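Local coordinates for protein P450 epoxidase (Sorangium cellulosum, PDB 1Q5D) that belongs to the cytochrome P450 family and holds a haem whose iron carries a water ligand in this structure, at residues R107-P112 against T227-A232. Numbering follows the deposited sequence.
Sequences RKLVNP and TMLLQA. With HEM (protoporphyrin IX containing Fe), chain B.
Leu109 of helix 100-110 packs against Met228, Leu229 and Ala232 of helix 225-234. The side chains that meet are all apolar, and no hydrogen bond joins 107-112 to 227-232. Both methyls of Leu109 rest on the small Ala232: CD1 lies 3.8 Å from Ala232 CB, and CD2 is almost as near. CD1 also meets Met228 SD at 4.1 Å, where the two side chains run past each other in opposite directions. Met228 is bent at chi2 (-85°) and chi3 (-64°). Its methyl CE thus comes to 3.7 Å from the backbone O of Leu109, a van der Waals contact. On the Leu229 side, Leu109 CD2 touches Leu229 CD2 at 4.0 Å. Leu229 also packs on Leu244 and Leu247 of helix 241-255, and Leu109 on Leu239, which extends the apolar layer.

Polar bonds hold Arg107, which does not touch 227-232. Its chain bends at chi2 and chi3 toward the haem. Arg107 NH1 donates to the propionate O2D of HEM at 2.8 Å, and also to Val364 O. Arg107 NE and NH2 grip Asn111 OD1 side-on, with NE at 2.9 Å. Asn111 OD1 and HEM O2D both lie in the guanidinium plane, at its edge. Asn111 thereby helps to orient a group whose positive charge probably stabilises the propionate. HEM is also hydrogen-bonded to His103 of the same helix, and to Thr305, Arg307 and His363.

Helix 100-110 thus packs on helix 225-234 through Leu109 and faces the haem with Arg107. His103 and Arg107, four residues apart, match the basic pair that the C helix of P450s commonly offers to a haem propionate.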
ATOM      1  N   ARG A 107      -0.173  -0.580 -18.071  1.00 31.21           N
ATOM      2  CA  ARG A 107       0.136  -1.784 -17.282  1.00 30.99           C
ATOM      3  C   ARG A 107       0.884  -2.849 -18.096  1.00 31.94           C
ATOM      4  O   ARG A 107       1.845  -3.447 -17.617  1.00 31.34           O
ATOM      5  CB  ARG A 107      -1.134  -2.397 -16.681  1.00 29.89           C
ATOM      6  CG  ARG A 107      -1.720  -1.604 -15.507  1.00 28.83           C
ATOM      7  CD  ARG A 107      -0.774  -1.438 -14.332  1.00 28.64           C
ATOM      8  NE  ARG A 107      -0.308  -2.721 -13.789  1.00 27.74           N
ATOM      9  CZ  ARG A 107      -0.850  -3.338 -12.754  1.00 27.51           C
ATOM     10  NH1 ARG A 107      -1.907  -2.795 -12.138  1.00 26.23           N
ATOM     11  NH2 ARG A 107      -0.348  -4.511 -12.333  1.00 25.96           N
ATOM     12  N   LYS A 108       0.440  -3.080 -19.328  1.00 33.94           N
ATOM     13  CA  LYS A 108       1.060  -4.109 -20.172  1.00 35.89           C
ATOM     14  C   LYS A 108       2.534  -3.757 -20.364  1.00 35.78           C
ATOM     15  O   LYS A 108       3.411  -4.622 -20.377  1.00 36.03           O
ATOM     16  CB  LYS A 108       0.314  -4.219 -21.519  1.00 37.58           C
ATOM     17  CG  LYS A 108       0.916  -5.213 -22.523  1.00 40.92           C
ATOM     18  CD  LYS A 108      -0.150  -5.723 -23.513  1.00 42.11           C
ATOM     19  CE  LYS A 108       0.407  -6.808 -24.426  1.00 43.86           C
ATOM     20  NZ  LYS A 108      -0.047  -6.616 -25.837  1.00 44.76           N
ATOM     21  N   LEU A 109       2.800  -2.461 -20.473  1.00 35.23           N
ATOM     22  CA  LEU A 109       4.154  -1.945 -20.635  1.00 34.07           C
ATOM     23  C   LEU A 109       5.057  -2.137 -19.404  1.00 34.01           C
ATOM     24  O   LEU A 109       6.225  -2.517 -19.543  1.00 33.40           O
ATOM     25  CB  LEU A 109       4.078  -0.461 -21.002  1.00 34.78           C
ATOM     26  CG  LEU A 109       5.337   0.339 -21.313  1.00 34.80           C
ATOM     27  CD1 LEU A 109       5.949  -0.088 -22.642  1.00 35.31           C
ATOM     28  CD2 LEU A 109       4.987   1.808 -21.348  1.00 35.49           C
ATOM     29  N   VAL A 110       4.536  -1.870 -18.202  1.00 32.13           N
ATOM     30  CA  VAL A 110       5.391  -1.875 -17.013  1.00 30.84           C
ATOM     31  C   VAL A 110       5.377  -3.204 -16.251  1.00 30.68           C
ATOM     32  O   VAL A 110       6.326  -3.503 -15.530  1.00 30.13           O
ATOM     33  CB  VAL A 110       5.064  -0.678 -16.063  1.00 32.05           C
ATOM     34  CG1 VAL A 110       3.685  -0.843 -15.430  1.00 32.17           C
ATOM     35  CG2 VAL A 110       6.147  -0.490 -14.998  1.00 31.07           C
ATOM     36  N   ASN A 111       4.326  -4.011 -16.426  1.00 29.95           N
ATOM     37  CA  ASN A 111       4.185  -5.254 -15.652  1.00 31.11           C
ATOM     38  C   ASN A 111       5.416  -6.188 -15.695  1.00 31.47           C
ATOM     39  O   ASN A 111       5.844  -6.706 -14.653  1.00 31.24           O
ATOM     40  CB  ASN A 111       2.897  -6.015 -16.035  1.00 31.02           C
ATOM     41  CG  ASN A 111       1.643  -5.424 -15.379  1.00 30.92           C
ATOM     42  OD1 ASN A 111       1.737  -4.578 -14.491  1.00 30.30           O
ATOM     43  ND2 ASN A 111       0.469  -5.885 -15.807  1.00 29.72           N
ATOM     44  N   PRO A 112       6.005  -6.396 -16.877  1.00 32.50           N
ATOM     45  CA  PRO A 112       7.189  -7.270 -16.982  1.00 32.41           C
ATOM     46  C   PRO A 112       8.335  -6.843 -16.065  1.00 32.42           C
ATOM     47  O   PRO A 112       9.087  -7.695 -15.567  1.00 32.83           O
ATOM     48  CB  PRO A 112       7.576  -7.154 -18.458  1.00 33.53           C
ATOM     49  CG  PRO A 112       6.242  -6.891 -19.143  1.00 33.53           C
ATOM     50  CD  PRO A 112       5.573  -5.889 -18.197  1.00 32.52           C
ATOM     51  N   THR A 227      14.786   3.671 -18.224  1.00 30.49           N
ATOM     52  CA  THR A 227      15.214   3.756 -19.622  1.00 30.64           C
ATOM     53  C   THR A 227      14.158   3.144 -20.533  1.00 30.77           C
ATOM     54  O   THR A 227      13.811   3.702 -21.578  1.00 30.94           O
ATOM     55  CB  THR A 227      16.556   3.029 -19.824  1.00 30.71           C
ATOM     56  OG1 THR A 227      17.589   3.749 -19.153  1.00 31.57           O
ATOM     57  CG2 THR A 227      16.994   3.063 -21.297  1.00 30.71           C
ATOM     58  N   MET A 228      13.652   1.979 -20.134  1.00 32.15           N
ATOM     59  CA  MET A 228      12.621   1.298 -20.916  1.00 33.62           C
ATOM     60  C   MET A 228      11.391   2.185 -21.094  1.00 32.93           C
ATOM     61  O   MET A 228      10.869   2.328 -22.210  1.00 33.14           O
ATOM     62  CB  MET A 228      12.238  -0.039 -20.257  1.00 36.27           C
ATOM     63  CG  MET A 228      11.201  -0.834 -21.043  1.00 39.48           C
ATOM     64  SD  MET A 228       9.511  -0.317 -20.646  1.00 42.64           S
ATOM     65  CE  MET A 228       9.451  -0.810 -18.882  1.00 41.39           C
ATOM     66  N   LEU A 229      10.936   2.794 -20.003  1.00 32.03           N
ATOM     67  CA  LEU A 229       9.779   3.682 -20.062  1.00 32.25           C
ATOM     68  C   LEU A 229      10.082   4.883 -20.959  1.00 33.39           C
ATOM     69  O   LEU A 229       9.270   5.270 -21.804  1.00 33.26           O
ATOM     70  CB  LEU A 229       9.362   4.144 -18.649  1.00 31.79           C
ATOM     71  CG  LEU A 229       8.819   3.036 -17.740  1.00 32.50           C
ATOM     72  CD1 LEU A 229       8.677   3.518 -16.275  1.00 32.64           C
ATOM     73  CD2 LEU A 229       7.489   2.494 -18.276  1.00 32.23           C
ATOM     74  N   LEU A 230      11.268   5.450 -20.801  1.00 34.19           N
ATOM     75  CA  LEU A 230      11.629   6.626 -21.589  1.00 36.41           C
ATOM     76  C   LEU A 230      11.636   6.330 -23.089  1.00 38.26           C
ATOM     77  O   LEU A 230      11.171   7.140 -23.888  1.00 38.52           O
ATOM     78  CB  LEU A 230      12.966   7.182 -21.117  1.00 35.31           C
ATOM     79  CG  LEU A 230      12.853   7.805 -19.725  1.00 34.93           C
ATOM     80  CD1 LEU A 230      14.191   7.790 -18.966  1.00 34.91           C
ATOM     81  CD2 LEU A 230      12.266   9.202 -19.814  1.00 33.97           C
ATOM     82  N   GLN A 231      12.125   5.150 -23.457  1.00 40.49           N
ATOM     83  CA  GLN A 231      12.148   4.742 -24.852  1.00 43.65           C
ATOM     84  C   GLN A 231      10.741   4.549 -25.400  1.00 44.42           C
ATOM     85  O   GLN A 231      10.443   4.970 -26.519  1.00 45.30           O
ATOM     86  CB  GLN A 231      12.965   3.472 -25.021  1.00 44.58           C
ATOM     87  CG  GLN A 231      14.441   3.677 -24.790  1.00 46.83           C
ATOM     88  CD  GLN A 231      15.226   2.398 -24.987  1.00 48.63           C
ATOM     89  OE1 GLN A 231      16.455   2.402 -24.936  1.00 50.27           O
ATOM     90  NE2 GLN A 231      14.519   1.301 -25.227  1.00 49.64           N
ATOM     91  N   ALA A 232       9.874   3.925 -24.605  1.00 45.11           N
ATOM     92  CA  ALA A 232       8.463   3.805 -24.951  1.00 46.34           C
ATOM     93  C   ALA A 232       7.846   5.175 -25.224  1.00 48.24           C
ATOM     94  O   ALA A 232       7.048   5.338 -26.152  1.00 47.72           O
ATOM     95  CB  ALA A 232       7.696   3.100 -23.824  1.00 45.99           C
TER
HETATM   96  CHA HEM B 440      -2.354  -0.947  -6.561  1.00 26.23           C
HETATM   97  CHB HEM B 440      -1.929  -2.871  -2.163  1.00 24.24           C
HETATM   98  CHC HEM B 440       2.905  -2.435  -2.445  1.00 24.84           C
HETATM   99  CHD HEM B 440       2.420   0.010  -6.555  1.00 25.90           C
HETATM  100  C1A HEM B 440      -2.646  -1.587  -5.387  1.00 26.19           C
HETATM  101  C2A HEM B 440      -3.949  -2.063  -4.983  1.00 26.62           C
HETATM  102  C3A HEM B 440      -3.838  -2.578  -3.759  1.00 26.01           C
HETATM  103  C4A HEM B 440      -2.457  -2.453  -3.353  1.00 26.16           C
HETATM  104  CMA HEM B 440      -4.986  -3.212  -2.926  1.00 27.78           C
HETATM  105  CAA HEM B 440      -5.234  -1.976  -5.841  1.00 27.78           C
HETATM  106  CBA HEM B 440      -6.080  -0.769  -5.424  1.00 28.37           C
HETATM  107  CGA HEM B 440      -7.378  -0.772  -6.213  1.00 30.70           C
HETATM  108  O1A HEM B 440      -8.166   0.219  -6.110  1.00 30.17           O
HETATM  109  O2A HEM B 440      -7.624  -1.757  -6.968  1.00 31.40           O
HETATM  110  C1B HEM B 440      -0.592  -2.905  -1.894  1.00 25.03           C
HETATM  111  C2B HEM B 440      -0.039  -3.455  -0.680  1.00 25.56           C
HETATM  112  C3B HEM B 440       1.276  -3.323  -0.741  1.00 26.09           C
HETATM  113  C4B HEM B 440       1.624  -2.694  -1.998  1.00 25.88           C
HETATM  114  CMB HEM B 440      -0.820  -4.060   0.518  1.00 25.72           C
HETATM  115  CAB HEM B 440       2.193  -3.819   0.390  1.00 27.76           C
HETATM  116  CBB HEM B 440       3.433  -3.364   0.539  1.00 30.06           C
HETATM  117  C1C HEM B 440       3.215  -1.774  -3.596  1.00 24.90           C
HETATM  118  C2C HEM B 440       4.542  -1.494  -4.097  1.00 25.32           C
HETATM  119  C3C HEM B 440       4.392  -0.813  -5.236  1.00 25.85           C
HETATM  120  C4C HEM B 440       2.971  -0.662  -5.489  1.00 26.41           C
HETATM  121  CMC HEM B 440       5.848  -1.937  -3.384  1.00 24.22           C
HETATM  122  CAC HEM B 440       5.443  -0.243  -6.205  1.00 26.49           C
HETATM  123  CBC HEM B 440       6.719  -0.610  -6.123  1.00 30.33           C
HETATM  124  C1D HEM B 440       1.090   0.030  -6.891  1.00 25.99           C
HETATM  125  C2D HEM B 440       0.569   0.778  -7.997  1.00 25.66           C
HETATM  126  C3D HEM B 440      -0.913   0.483  -8.012  1.00 25.66           C
HETATM  127  C4D HEM B 440      -1.140  -0.397  -6.898  1.00 25.70           C
HETATM  128  CMD HEM B 440       1.361   1.665  -8.970  1.00 25.66           C
HETATM  129  CAD HEM B 440      -1.956   0.997  -9.019  1.00 26.21           C
HETATM  130  CBD HEM B 440      -2.248  -0.192  -9.942  1.00 26.45           C
HETATM  131  CGD HEM B 440      -3.292   0.172 -10.968  1.00 27.26           C
HETATM  132  O1D HEM B 440      -4.189   0.986 -10.630  1.00 26.46           O
HETATM  133  O2D HEM B 440      -3.227  -0.336 -12.127  1.00 28.25           O
HETATM  134  NA  HEM B 440      -1.748  -1.838  -4.373  1.00 25.28           N
HETATM  135  NB  HEM B 440       0.444  -2.441  -2.706  1.00 24.90           N
HETATM  136  NC  HEM B 440       2.293  -1.243  -4.462  1.00 25.94           N
HETATM  137  ND  HEM B 440       0.060  -0.643  -6.256  1.00 25.77           N
HETATM  138 FE   HEM B 440       0.279  -1.693  -4.501  1.00 26.02          FE
HETATM  139  O   HOH W   1      -0.027   0.208  -3.424  1.00 32.96           O